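PDB 4WD2: aromatic-amino-acid transaminase TyrB from Burkholderia cenocepacia K56-2Valvano, which probably catalyses pyridoxal-phosphate-dependent transfer of amino groups between aromatic amino acids and 2-oxo acids. Local coordinates for residues A[83-88]-A[304-309]; A[89-94]-A[246-251]; A[102-107]-A[281-286]; A[115-120]-A[264-269]. All coordinates share one frame; numbering follows the deposited sequence.

Interaction 1. Residues A[83-88]-A[304-309]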
loop_
_atom_site.group_PDB
_atom_site.type_symbol
_atom_site.label_atom_id
_atom_site.label_comp_id
_atom_site.label_asym_id
_atom_site.label_seq_id
_atom_site.Cartn_x
_atom_site.Cartn_y
_atom_site.Cartn_z
ATOM N N ARG A 83 8.180 12.604 6.138
ATOM C CA ARG A 83 7.183 13.628 5.797
ATOM C C ARG A 83 7.783 15.035 5.732
ATOM O O ARG A 83 7.512 15.809 4.805
ATOM C CB ARG A 83 6.037 13.616 6.816
ATOM C CG ARG A 83 5.230 12.335 6.851
ATOM C CD ARG A 83 4.369 12.290 8.100
ATOM N NE ARG A 83 3.573 13.502 8.234
ATOM C CZ ARG A 83 3.357 14.136 9.380
ATOM N NH1 ARG A 83 3.873 13.669 10.513
ATOM N NH2 ARG A 83 2.616 15.235 9.391
ATOM N N ASP A 84 8.600 15.365 6.724
ATOM C CA ASP A 84 9.208 16.686 6.767
ATOM C C ASP A 84 10.217 16.878 5.644
ATOM O O ASP A 84 10.268 17.937 5.012
ATOM C CB ASP A 84 9.875 16.923 8.113
ATOM C CG ASP A 84 10.549 18.264 8.181
ATOM O OD1 ASP A 84 9.827 19.272 8.305
ATOM O OD2 ASP A 84 11.793 18.311 8.096
ATOM N N ALA A 85 11.020 15.847 5.398
ATOM C CA ALA A 85 12.015 15.887 4.332
ATOM C C ALA A 85 11.334 16.007 2.972
ATOM O O ALA A 85 11.748 16.794 2.127
ATOM C CB ALA A 85 12.892 14.653 4.376
ATOM N N VAL A 86 10.287 15.219 2.765
ATOM C CA VAL A 86 9.543 15.260 1.515
ATOM C C VAL A 86 8.908 16.625 1.280
ATOM O O VAL A 86 8.962 17.161 0.174
ATOM C CB VAL A 86 8.456 14.176 1.489
ATOM C CG1 VAL A 86 7.498 14.397 0.328
ATOM C CG2 VAL A 86 9.104 12.818 1.400
ATOM N N GLN A 87 8.310 17.189 2.328
ATOM C CA GLN A 87 7.647 18.484 2.211
ATOM C C GLN A 87 8.650 19.580 1.855
ATOM O O GLN A 87 8.391 20.434 0.998
ATOM C CB GLN A 87 6.921 18.824 3.509
ATOM C CG GLN A 87 6.001 20.017 3.389
ATOM C CD GLN A 87 5.477 20.449 4.726
ATOM O OE1 GLN A 87 6.062 21.304 5.389
ATOM N NE2 GLN A 87 4.376 19.851 5.142
ATOM N N SER A 88 9.805 19.536 2.507
ATOM C CA SER A 88 10.894 20.475 2.236
ATOM C C SER A 88 11.432 20.326 0.809
ATOM O O SER A 88 11.689 21.315 0.119
ATOM C CB SER A 88 12.024 20.270 3.243
ATOM O OG SER A 88 13.042 21.232 3.055
ATOM N N ALA A 304 16.942 9.026 5.125
ATOM C CA ALA A 304 18.371 9.059 5.405
ATOM C C ALA A 304 19.127 9.822 4.320
ATOM O O ALA A 304 20.058 10.563 4.613
ATOM C CB ALA A 304 18.923 7.641 5.548
ATOM N N VAL A 305 18.725 9.646 3.064
ATOM C CA VAL A 305 19.395 10.330 1.965
ATOM C C VAL A 305 19.104 11.828 2.002
ATOM O O VAL A 305 20.021 12.647 1.953
ATOM C CB VAL A 305 18.978 9.751 0.599
ATOM C CG1 VAL A 305 19.447 10.658 -0.516
ATOM C CG2 VAL A 305 19.544 8.345 0.417
ATOM N N LEU A 306 17.830 12.189 2.115
ATOM C CA LEU A 306 17.441 13.598 2.109
ATOM C C LEU A 306 17.925 14.367 3.341
ATOM O O LEU A 306 18.210 15.558 3.251
ATOM C CB LEU A 306 15.920 13.728 1.999
ATOM C CG LEU A 306 15.269 13.235 0.708
ATOM C CD1 LEU A 306 13.768 13.379 0.806
ATOM C CD2 LEU A 306 15.815 14.000 -0.498
ATOM N N GLY A 307 18.020 13.689 4.482
ATOM C CA GLY A 307 18.352 14.345 5.738
ATOM C C GLY A 307 19.812 14.299 6.161
ATOM O O GLY A 307 20.195 14.902 7.163
ATOM N N THR A 308 20.629 13.577 5.405
ATOM C CA THR A 308 22.064 13.524 5.656
ATOM C C THR A 308 22.797 14.314 4.570
ATOM O O THR A 308 22.863 13.867 3.423
ATOM C CB THR A 308 22.586 12.073 5.676
ATOM O OG1 THR A 308 21.745 11.266 6.512
ATOM C CG2 THR A 308 24.030 12.020 6.178
ATOM N N PRO A 309 23.351 15.489 4.931
ATOM C CA PRO A 309 23.882 16.445 3.944
ATOM C C PRO A 309 24.856 15.829 2.935
ATOM O O PRO A 309 24.757 16.129 1.744
ATOM C CB PRO A 309 24.578 17.486 4.819
ATOM C CG PRO A 309 23.776 17.464 6.093
ATOM C CD PRO A 309 23.468 16.005 6.306
#
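A85 and L306 join helix 80-91 to helix 297-307, a small helix-helix packing in a chain of the class I and II aminotransferase family, whose pyridoxal-phosphate fold surrounds a mixed sheet with helices. Starting along the first segment, R83 takes no part; its NE donates to the carbonyl oxygen of T105 on the edge strand of the sheet. D84 next pairs with R98 in a salt bridge. A85 then points its methyl toward the other helix: A85 CB lies 3.9 Å from L306 CD1 and 4.0 Å from L306 CB, so the methyl meets both the root and one branch of the leucine. L306 CG stands anti to its own carbonyl carbon (chi1 -65°), which sends the isobutyl group across to A85. One residue on, V86 directs its side chain elsewhere and contributes mainly backbone, with V86 N 4.4 Å from L306 CD1. L306 also packs on W315 of helix 309-338, so the leucine sits between two helices. Just past L306 the chain bends toward P309, and there T308 OG1 donates to A304 O at 2.6 Å, lying in the carbonyl plane at a C=O...OG1 angle of 145°.

Interaction 2. Residues A[89-94]-A[246-251]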
loop_
_atom_site.group_PDB
_atom_site.type_symbol
_atom_site.label_atom_id
_atom_site.label_comp_id
_atom_site.label_asym_id
_atom_site.label_seq_id
_atom_site.Cartn_x
_atom_site.Cartn_y
_atom_site.Cartn_z
ATOM N N LEU A 89 11.611 19.088 0.367
ATOM C CA LEU A 89 12.114 18.834 -0.979
ATOM C C LEU A 89 11.163 19.359 -2.045
ATOM O O LEU A 89 11.589 19.972 -3.021
ATOM C CB LEU A 89 12.342 17.336 -1.189
ATOM C CG LEU A 89 12.641 16.896 -2.621
ATOM C CD1 LEU A 89 13.989 17.427 -3.097
ATOM C CD2 LEU A 89 12.605 15.378 -2.706
ATOM N N VAL A 90 9.872 19.111 -1.855
ATOM C CA VAL A 90 8.871 19.479 -2.851
ATOM C C VAL A 90 8.602 20.984 -2.914
ATOM O O VAL A 90 8.547 21.555 -4.001
ATOM C CB VAL A 90 7.542 18.749 -2.595
ATOM C CG1 VAL A 90 6.441 19.288 -3.514
ATOM C CG2 VAL A 90 7.716 17.256 -2.806
ATOM N N PHE A 91 8.435 21.626 -1.761
ATOM C CA PHE A 91 8.030 23.032 -1.737
ATOM C C PHE A 91 9.204 23.986 -1.547
ATOM O O PHE A 91 9.069 25.195 -1.756
ATOM C CB PHE A 91 6.994 23.273 -0.632
ATOM C CG PHE A 91 5.695 22.543 -0.848
ATOM C CD1 PHE A 91 5.518 21.255 -0.364
ATOM C CD2 PHE A 91 4.651 23.147 -1.528
ATOM C CE1 PHE A 91 4.330 20.577 -0.567
ATOM C CE2 PHE A 91 3.452 22.472 -1.728
ATOM C CZ PHE A 91 3.296 21.186 -1.251
ATOM N N GLY A 92 10.350 23.442 -1.155
ATOM C CA GLY A 92 11.483 24.259 -0.774
ATOM C C GLY A 92 11.411 24.514 0.715
ATOM O O GLY A 92 10.334 24.801 1.254
ATOM N N ALA A 93 12.557 24.402 1.382
ATOM C CA ALA A 93 12.660 24.607 2.822
ATOM C C ALA A 93 12.060 25.931 3.279
ATOM O O ALA A 93 11.436 25.999 4.342
ATOM C CB ALA A 93 14.129 24.527 3.259
ATOM N N ASP A 94 12.249 26.980 2.483
ATOM C CA ASP A 94 11.844 28.323 2.890
ATOM C C ASP A 94 10.428 28.704 2.447
ATOM O O ASP A 94 10.047 29.879 2.515
ATOM C CB ASP A 94 12.840 29.356 2.347
ATOM C CG ASP A 94 12.798 29.484 0.824
ATOM O OD1 ASP A 94 12.212 28.608 0.151
ATOM O OD2 ASP A 94 13.360 30.471 0.296
ATOM N N THR A 246 -4.428 23.029 -3.182
ATOM C CA THR A 246 -3.737 22.163 -4.127
ATOM C C THR A 246 -3.380 20.821 -3.504
ATOM O O THR A 246 -2.897 20.765 -2.374
ATOM C CB THR A 246 -2.443 22.838 -4.642
ATOM O OG1 THR A 246 -2.767 24.107 -5.226
ATOM C CG2 THR A 246 -1.727 21.967 -5.672
ATOM N N LEU A 247 -3.610 19.738 -4.234
ATOM C CA LEU A 247 -3.077 18.453 -3.808
ATOM C C LEU A 247 -1.867 18.174 -4.673
ATOM O O LEU A 247 -1.873 18.480 -5.868
ATOM C CB LEU A 247 -4.112 17.316 -3.920
ATOM C CG LEU A 247 -5.397 17.422 -3.086
ATOM C CD1 LEU A 247 -6.444 18.277 -3.780
ATOM C CD2 LEU A 247 -5.965 16.056 -2.765
ATOM N N VAL A 248 -0.822 17.627 -4.057
ATOM C CA VAL A 248 0.395 17.286 -4.777
ATOM C C VAL A 248 0.828 15.850 -4.521
ATOM O O VAL A 248 1.157 15.484 -3.394
ATOM C CB VAL A 248 1.572 18.196 -4.394
ATOM C CG1 VAL A 248 2.800 17.828 -5.241
ATOM C CG2 VAL A 248 1.200 19.660 -4.565
ATOM N N ALA A 249 0.833 15.041 -5.574
ATOM C CA ALA A 249 1.371 13.691 -5.485
ATOM C C ALA A 249 2.784 13.638 -6.064
ATOM O O ALA A 249 2.979 13.918 -7.239
ATOM C CB ALA A 249 0.455 12.706 -6.205
ATOM N N ASN A 250 3.771 13.294 -5.239
ATOM C CA ASN A 250 5.141 13.172 -5.727
ATOM C C ASN A 250 5.672 11.749 -5.542
ATOM O O ASN A 250 5.394 11.088 -4.539
ATOM C CB ASN A 250 6.071 14.198 -5.046
ATOM C CG ASN A 250 6.498 13.783 -3.644
ATOM O OD1 ASN A 250 5.707 13.839 -2.697
ATOM N ND2 ASN A 250 7.763 13.385 -3.502
ATOM N N SER A 251 6.412 11.278 -6.542
ATOM C CA SER A 251 6.956 9.924 -6.558
ATOM C C SER A 251 8.468 9.928 -6.396
ATOM O O SER A 251 9.154 10.810 -6.930
ATOM C CB SER A 251 6.579 9.214 -7.863
ATOM O OG SER A 251 7.302 8.003 -8.030
#
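V90, near the end of helix 80-91, faces strand 246-251 and carries most of this helix-on-sheet contact. Its CB points at the strand and splits into two methyls with separate jobs. CG1, anti to the backbone N (chi1 172°), reaches V248 CG1 at 4.3 Å; it also rests over one face of its neighbour's ring, 3.8 Å above the plane of F91 and offset toward the rim. CG2 takes the other direction and ends directly above the flat amide of N250, with V90 CG2 to N250 CG at 3.8 Å. That amide is presented because N250 CG is folded between its backbone N and carbonyl carbon, at 79°. F91 leaves the helix pointing to one side, yet its ring swings back and F91 CZ comes within 4.2 Å of V248 CG2. V236 of helix 234-241 touches V90, F91 and V248, closing in the same apolar patch. Beyond N250, S251 OG hydrogen-bonds to the phosphate of the modified lysine at position 254, so the strand leads from this packing to the cofactor. Across the contact the packing is mainly van der Waals: methyls against methyls, a ring atom and an amide face, which fixes spacing by shape and without directional bonds.

Interaction 3. Residues A[102-107]-A[281-286]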
loop_
_atom_site.group_PDB
_atom_site.type_symbol
_atom_site.label_atom_id
_atom_site.label_comp_id
_atom_site.label_asym_id
_atom_site.label_seq_id
_atom_site.Cartn_x
_atom_site.Cartn_y
_atom_site.Cartn_z
ATOM N N ARG A 102 0.493 25.365 6.584
ATOM C CA ARG A 102 -0.663 25.218 5.703
ATOM C C ARG A 102 -0.625 23.965 4.837
ATOM O O ARG A 102 -1.505 23.767 4.004
ATOM C CB ARG A 102 -0.785 26.434 4.786
ATOM C CG ARG A 102 -1.201 27.711 5.479
ATOM C CD ARG A 102 -1.531 28.793 4.460
ATOM N NE ARG A 102 -0.339 29.356 3.821
ATOM C CZ ARG A 102 0.230 30.504 4.186
ATOM N NH1 ARG A 102 -0.285 31.212 5.186
ATOM N NH2 ARG A 102 1.312 30.949 3.551
ATOM N N ILE A 103 0.393 23.126 5.020
ATOM C CA ILE A 103 0.555 21.933 4.186
ATOM C C ILE A 103 0.447 20.638 4.981
ATOM O O ILE A 103 1.246 20.395 5.877
ATOM C CB ILE A 103 1.919 21.921 3.466
ATOM C CG1 ILE A 103 2.157 23.215 2.692
ATOM C CG2 ILE A 103 2.013 20.732 2.516
ATOM C CD1 ILE A 103 3.553 23.288 2.106
ATOM N N ALA A 104 -0.536 19.808 4.654
ATOM C CA ALA A 104 -0.613 18.468 5.224
ATOM C C ALA A 104 0.149 17.491 4.336
ATOM O O ALA A 104 -0.211 17.308 3.176
ATOM C CB ALA A 104 -2.076 18.024 5.387
ATOM N N THR A 105 1.200 16.875 4.877
ATOM C CA THR A 105 2.002 15.900 4.131
ATOM C C THR A 105 2.051 14.525 4.809
ATOM O O THR A 105 2.261 14.425 6.024
ATOM C CB THR A 105 3.450 16.397 3.937
ATOM O OG1 THR A 105 3.443 17.604 3.170
ATOM C CG2 THR A 105 4.294 15.350 3.210
ATOM N N LEU A 106 1.845 13.472 4.023
ATOM C CA LEU A 106 2.022 12.108 4.511
ATOM C C LEU A 106 2.785 11.233 3.521
ATOM O O LEU A 106 2.830 11.505 2.316
ATOM C CB LEU A 106 0.669 11.457 4.829
ATOM C CG LEU A 106 -0.237 11.094 3.650
ATOM C CD1 LEU A 106 -1.064 9.859 3.979
ATOM C CD2 LEU A 106 -1.142 12.262 3.292
ATOM N N GLN A 107 3.378 10.173 4.058
ATOM C CA GLN A 107 4.074 9.155 3.288
ATOM C C GLN A 107 3.076 8.264 2.559
ATOM O O GLN A 107 2.052 7.881 3.121
ATOM C CB GLN A 107 4.959 8.323 4.214
ATOM C CG GLN A 107 5.624 7.119 3.582
ATOM C CD GLN A 107 6.228 6.203 4.628
ATOM O OE1 GLN A 107 6.523 6.633 5.742
ATOM N NE2 GLN A 107 6.403 4.930 4.278
ATOM N N GLY A 281 -5.789 14.618 9.151
ATOM C CA GLY A 281 -6.518 13.585 9.864
ATOM C C GLY A 281 -7.411 12.764 8.951
ATOM O O GLY A 281 -7.556 11.553 9.139
ATOM N N GLN A 282 -8.029 13.413 7.966
ATOM C CA GLN A 282 -8.921 12.698 7.065
ATOM C C GLN A 282 -8.134 11.953 5.993
ATOM O O GLN A 282 -8.607 10.953 5.456
ATOM C CB GLN A 282 -9.941 13.649 6.428
ATOM C CG GLN A 282 -10.901 14.286 7.441
ATOM C CD GLN A 282 -11.688 13.260 8.250
ATOM O OE1 GLN A 282 -11.887 12.117 7.820
ATOM N NE2 GLN A 282 -12.144 13.668 9.430
ATOM N N LEU A 283 -6.935 12.434 5.684
ATOM C CA LEU A 283 -6.051 11.683 4.799
ATOM C C LEU A 283 -5.581 10.408 5.519
ATOM O O LEU A 283 -5.517 9.334 4.916
ATOM C CB LEU A 283 -4.868 12.543 4.351
ATOM C CG LEU A 283 -5.187 13.746 3.449
ATOM C CD1 LEU A 283 -3.957 14.625 3.286
ATOM C CD2 LEU A 283 -5.710 13.304 2.078
ATOM N N ALA A 284 -5.275 10.528 6.812
ATOM C CA ALA A 284 -4.981 9.354 7.643
ATOM C C ALA A 284 -6.182 8.401 7.675
ATOM O O ALA A 284 -6.014 7.186 7.692
ATOM C CB ALA A 284 -4.599 9.780 9.059
ATOM N N GLY A 285 -7.390 8.967 7.682
ATOM C CA GLY A 285 -8.620 8.194 7.589
ATOM C C GLY A 285 -8.691 7.372 6.314
ATOM O O GLY A 285 -9.105 6.216 6.336
ATOM N N ALA A 286 -8.290 7.965 5.196
ATOM C CA ALA A 286 -8.271 7.253 3.925
ATOM C C ALA A 286 -7.275 6.100 3.976
ATOM O O ALA A 286 -7.554 5.000 3.496
ATOM C CB ALA A 286 -7.928 8.204 2.783
#
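L283 CD1 drops onto the sheet between two strand residues that face the same way, A104 and L106. Its closer neighbour is L106: the gap from L283 CD1 to L106 CD2 is 3.7 Å, and the same L106 methyl lies 3.9 Å from L283 CB. A104 offers just its methyl, with A104 CB 4.4 Å from L283 CD1. The two leucines meet at a slant, the CD2 methyl of L106 resting against both CB and CD1 of L283. L283 reaches down because its CG is anti to the carbonyl carbon (chi1 -66°). L106 has its CG tucked between N and C at 71°, and its second torsion, 148°, is off a staggered value. T105, between A104 and L106, turns to the other face of the sheet, where its OG1 bonds to S267 and Q87. L266 and V268 of the adjacent strand also touch L283, so the helix residue beds into a two-strand apolar surface. Just before it, Q282 NE2 donates to the carbonyl oxygen of D14 of the second subunit, at the dimer interface. Helix 273-288 here packs on the edge strand of the mixed central sheet, in what is the large, cofactor-binding domain in fold type I aminotransferases.

Interaction 4. Residues A[115-120]-A[264-269]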
loop_
_atom_site.group_PDB
_atom_site.type_symbol
_atom_site.label_atom_id
_atom_site.label_comp_id
_atom_site.label_asym_id
_atom_site.label_seq_id
_atom_site.Cartn_x
_atom_site.Cartn_y
_atom_site.Cartn_z
ATOM N N LEU A 115 -1.978 9.369 -5.271
ATOM C CA LEU A 115 -3.130 9.662 -6.107
ATOM C C LEU A 115 -4.381 8.987 -5.535
ATOM O O LEU A 115 -5.465 9.581 -5.508
ATOM C CB LEU A 115 -2.870 9.206 -7.545
ATOM C CG LEU A 115 -1.841 10.013 -8.352
ATOM C CD1 LEU A 115 -1.408 9.244 -9.603
ATOM C CD2 LEU A 115 -2.402 11.370 -8.734
ATOM N N LYS A 116 -4.212 7.755 -5.063
ATOM C CA LYS A 116 -5.312 6.991 -4.487
ATOM C C LYS A 116 -5.836 7.617 -3.206
ATOM O O LYS A 116 -7.040 7.809 -3.065
ATOM C CB LYS A 116 -4.887 5.547 -4.203
ATOM C CG LYS A 116 -5.956 4.705 -3.507
ATOM C CD LYS A 116 -7.259 4.645 -4.313
ATOM C CE LYS A 116 -8.223 3.592 -3.767
ATOM N NZ LYS A 116 -9.580 3.770 -4.361
ATOM N N VAL A 117 -4.938 7.903 -2.265
ATOM C CA VAL A 117 -5.342 8.470 -0.979
ATOM C C VAL A 117 -6.021 9.812 -1.205
ATOM O O VAL A 117 -7.062 10.100 -0.603
ATOM C CB VAL A 117 -4.137 8.634 -0.014
ATOM C CG1 VAL A 117 -4.518 9.501 1.175
ATOM C CG2 VAL A 117 -3.650 7.263 0.465
ATOM N N GLY A 118 -5.435 10.621 -2.089
ATOM C CA GLY A 118 -6.023 11.892 -2.468
ATOM C C GLY A 118 -7.406 11.739 -3.087
ATOM O O GLY A 118 -8.340 12.453 -2.713
ATOM N N ALA A 119 -7.539 10.819 -4.044
ATOM C CA ALA A 119 -8.829 10.548 -4.686
ATOM C C ALA A 119 -9.906 10.108 -3.691
ATOM O O ALA A 119 -11.059 10.548 -3.780
ATOM C CB ALA A 119 -8.670 9.481 -5.783
ATOM N N ASP A 120 -9.543 9.229 -2.761
ATOM C CA ASP A 120 -10.503 8.722 -1.781
ATOM C C ASP A 120 -10.972 9.834 -0.821
ATOM O O ASP A 120 -12.149 9.907 -0.467
ATOM C CB ASP A 120 -9.901 7.548 -0.991
ATOM C CG ASP A 120 -9.896 6.232 -1.783
ATOM O OD1 ASP A 120 -10.508 6.170 -2.870
ATOM O OD2 ASP A 120 -9.294 5.249 -1.302
ATOM N N GLY A 264 6.593 7.492 -1.975
ATOM C CA GLY A 264 6.106 8.740 -2.520
ATOM C C GLY A 264 5.533 9.608 -1.423
ATOM O O GLY A 264 5.603 9.253 -0.243
ATOM N N GLY A 265 4.973 10.754 -1.804
ATOM C CA GLY A 265 4.308 11.612 -0.843
ATOM C C GLY A 265 3.009 12.188 -1.369
ATOM O O GLY A 265 2.799 12.291 -2.581
ATOM N N LEU A 266 2.124 12.549 -0.450
ATOM C CA LEU A 266 0.944 13.327 -0.786
ATOM C C LEU A 266 0.936 14.578 0.077
ATOM O O LEU A 266 1.028 14.495 1.300
ATOM C CB LEU A 266 -0.343 12.522 -0.573
ATOM C CG LEU A 266 -1.646 13.301 -0.796
ATOM C CD1 LEU A 266 -1.751 13.826 -2.224
ATOM C CD2 LEU A 266 -2.868 12.444 -0.441
ATOM N N SER A 267 0.834 15.737 -0.564
ATOM C CA SER A 267 0.723 16.993 0.160
ATOM C C SER A 267 -0.528 17.736 -0.263
ATOM O O SER A 267 -0.855 17.803 -1.453
ATOM C CB SER A 267 1.951 17.874 -0.071
ATOM O OG SER A 267 3.112 17.290 0.484
ATOM N N VAL A 268 -1.223 18.301 0.717
ATOM C CA VAL A 268 -2.372 19.151 0.433
ATOM C C VAL A 268 -2.144 20.531 1.051
ATOM O O VAL A 268 -1.849 20.643 2.244
ATOM C CB VAL A 268 -3.678 18.523 0.959
ATOM C CG1 VAL A 268 -4.879 19.376 0.568
ATOM C CG2 VAL A 268 -3.835 17.109 0.420
ATOM N N VAL A 269 -2.257 21.570 0.224
ATOM C CA VAL A 269 -2.069 22.949 0.664
ATOM C C VAL A 269 -3.412 23.559 1.023
ATOM O O VAL A 269 -4.305 23.630 0.180
ATOM C CB VAL A 269 -1.403 23.799 -0.425
ATOM C CG1 VAL A 269 -1.139 25.212 0.082
ATOM C CG2 VAL A 269 -0.121 23.142 -0.911
#
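A119 N donates to L115 O at 2.8 Å, the shortest polar bond within these two segments, and the helical turn it closes presents V117 and G118 to L266. The setting is the alpha/beta architecture of a fold type I aminotransferase: helix 110-125 follows edge strand 103-108 in the chain and packs over its neighbour in the sheet, strand 264-269. On a part of the helix turned from the strand, K116 extends obliquely forward along the helix, and its NZ makes a salt bridge to D120 OD1 at 3.0 Å. The salt bridge links one turn of the helix to the next; the lysine comes in on the syn side of OD1, 16° out of the carboxylate plane. K116 also packs on N290 of the second subunit, so this charged pair lies near the dimer interface. The strand side is apolar. L266 points toward the helix, with CG anti to the backbone N (chi1 175°), and L106 and F217 of strand 215-220 pack around the same leucine. L266 and V117 approach at a slant, and one methyl does the touching: L266 CD2 lies 3.7 Å from V117 CG1 and 4.0 Å from V117 CB. G118 has no side chain, and its CA is 7.3 Å from the CA of L266. That same leucine methyl settles against helix backbone, L266 CD2 to G118 N being 3.6 Å.

Interactions 1 and 2 share helix 80-91, which meets another helix through A85 and the central sheet through V90 and F91. Interactions 2, 3 and 4 all reach that sheet, from opposite faces: helix 80-91 on one, helices 110-125 and 273-288 on the other. Strand 264-269 lies between strands 103-108 and 246-251 and bonds to both, so the three contacts share one scaffold. All are mainly buried, although A85 is partly exposed and interactions 1 and 3 lie farther from the chain centre. Packing across each is non-polar, but interaction 2 uses an amide face and interaction 4 a glycine backbone, while interactions 3 and 4 also touch the second subunit.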